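Local coordinates for type IV secretion system protein DotB (Yersinia pseudotuberculosis IP 31758, PDB 6GEF) that probably hydrolyses ATP as a hexameric AAA+ motor of the GspE family that powers type IVb secretion, at residues S54-K59 / I148-I153. Residues are numbered along the deposited sequence; the frame is centred on the assembly and turned at random.
Sequences SDIIIK and IVMRSI
A chi1 of 163° sets CG1 of Ile56 anti to the backbone N and leaves CG2 in the crowded position between N and the carbonyl carbon, against CB and CE of Met150. Met150 bends at chi3 (-68°), which lays CE beside Ile56, also 3.6 Å from Ile56 CD1; the two side chains point the same way. On this face Ile58 sends CD1 obliquely across to CG2 of Ile148, 4.1 Å away. Beta-branched isoleucines and Val149 suit extended strands, while the flexible thioether of Met150 packs against Phe41 and Val45 of helix 38-50; Ile88 of helix 82-93 closes over Ile58 and Ile148.

In antiparallel pairing, Ile56 and Met150 exchange two backbone hydrogen bonds, with Met150 N to Ile56 O at 2.9 Å; Ile58 and Ile148 do likewise, and Ser152 N donates to Ser54 O.

The other face carries Ile57, Val149 and the polar, partly exposed Asp55 and Arg151, which suit a surface meeting a neighbouring subunit, whose Thr256 packs on Asp55 and Val149. Asp55 OD2 lies against the aliphatic CG of Arg151 but 5.3 Å from Arg151 NE. Carboxylate and guanidinium therefore form no salt bridge, and any attraction is probably longer-range: backbone hydrogen bonds and an apolar helix-facing side join these central strands of the N-terminal sheet.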
# COMPACT_ATOMS: atom_id res chain seq x y z
N SER A 54 -21.65 -26.70 31.29
CA SER A 54 -21.05 -26.47 30.00
C SER A 54 -19.67 -25.84 30.13
O SER A 54 -18.74 -26.19 29.40
CB SER A 54 -21.97 -25.61 29.13
OG SER A 54 -22.42 -24.49 29.83
N ASP A 55 -19.51 -24.91 31.04
CA ASP A 55 -18.28 -24.12 31.17
C ASP A 55 -17.91 -24.02 32.64
O ASP A 55 -18.77 -23.94 33.50
CB ASP A 55 -18.44 -22.69 30.60
CG ASP A 55 -19.17 -22.66 29.26
OD1 ASP A 55 -20.41 -22.81 29.27
OD2 ASP A 55 -18.50 -22.58 28.22
N ILE A 56 -16.62 -24.04 32.91
CA ILE A 56 -16.07 -23.88 34.25
C ILE A 56 -15.06 -22.73 34.21
O ILE A 56 -14.24 -22.63 33.29
CB ILE A 56 -15.39 -25.17 34.76
CG1 ILE A 56 -14.48 -24.84 35.95
CG2 ILE A 56 -14.62 -25.85 33.70
CD1 ILE A 56 -13.72 -26.02 36.50
N ILE A 57 -15.15 -21.85 35.19
CA ILE A 57 -14.35 -20.65 35.27
C ILE A 57 -13.54 -20.71 36.54
O ILE A 57 -14.10 -20.81 37.63
CB ILE A 57 -15.24 -19.37 35.24
CG1 ILE A 57 -16.24 -19.46 34.09
CG2 ILE A 57 -14.37 -18.14 35.09
CD1 ILE A 57 -17.07 -18.21 33.94
N ILE A 58 -12.23 -20.60 36.40
CA ILE A 58 -11.30 -20.47 37.53
C ILE A 58 -10.69 -19.09 37.46
O ILE A 58 -9.96 -18.77 36.52
CB ILE A 58 -10.22 -21.55 37.50
CG1 ILE A 58 -10.83 -22.95 37.34
CG2 ILE A 58 -9.36 -21.48 38.74
CD1 ILE A 58 -11.30 -23.29 35.95
N LYS A 59 -11.01 -18.26 38.45
CA LYS A 59 -10.39 -16.94 38.58
C LYS A 59 -10.06 -16.70 40.04
O LYS A 59 -10.78 -17.15 40.94
CB LYS A 59 -11.32 -15.83 38.07
CG LYS A 59 -10.63 -14.51 37.89
CD LYS A 59 -11.66 -13.41 37.55
CE LYS A 59 -12.29 -12.82 38.81
NZ LYS A 59 -12.43 -11.33 38.66
N ILE A 148 -8.95 -18.75 33.80
CA ILE A 148 -9.09 -19.99 33.04
C ILE A 148 -10.57 -20.22 32.76
O ILE A 148 -11.41 -20.11 33.67
CB ILE A 148 -8.49 -21.20 33.79
CG1 ILE A 148 -7.01 -20.96 34.09
CG2 ILE A 148 -8.66 -22.46 32.98
CD1 ILE A 148 -6.61 -21.38 35.51
N VAL A 149 -10.89 -20.52 31.51
CA VAL A 149 -12.21 -20.95 31.10
C VAL A 149 -12.11 -22.26 30.36
O VAL A 149 -11.35 -22.38 29.41
CB VAL A 149 -12.89 -19.88 30.21
CG1 VAL A 149 -14.28 -20.32 29.81
CG2 VAL A 149 -13.00 -18.56 30.96
N MET A 150 -12.85 -23.26 30.82
CA MET A 150 -12.89 -24.59 30.22
C MET A 150 -14.29 -24.85 29.70
O MET A 150 -15.26 -24.72 30.44
CB MET A 150 -12.50 -25.67 31.23
CG MET A 150 -11.28 -25.32 32.07
SD MET A 150 -10.45 -26.84 32.69
CE MET A 150 -11.71 -27.39 33.79
N ARG A 151 -14.38 -25.25 28.43
CA ARG A 151 -15.65 -25.47 27.76
C ARG A 151 -15.74 -26.95 27.41
O ARG A 151 -14.99 -27.43 26.53
CB ARG A 151 -15.77 -24.60 26.50
CG ARG A 151 -15.96 -23.11 26.82
CD ARG A 151 -15.39 -22.19 25.76
NE ARG A 151 -13.95 -22.40 25.56
CZ ARG A 151 -13.33 -22.33 24.38
NH1 ARG A 151 -14.03 -22.08 23.24
NH2 ARG A 151 -12.00 -22.50 24.34
N SER A 152 -16.66 -27.66 28.04
CA SER A 152 -16.87 -29.08 27.72
C SER A 152 -17.00 -29.29 26.21
O SER A 152 -17.69 -28.56 25.54
CB SER A 152 -18.11 -29.61 28.43
OG SER A 152 -19.27 -29.23 27.73
N ILE A 153 -16.31 -30.29 25.70
CA ILE A 153 -16.41 -30.70 24.30
C ILE A 153 -17.34 -31.93 24.23
O ILE A 153 -17.11 -32.92 24.94
CB ILE A 153 -15.05 -31.09 23.73
CG1 ILE A 153 -13.98 -30.06 24.13
CG2 ILE A 153 -15.13 -31.23 22.21
CD1 ILE A 153 -12.64 -30.27 23.47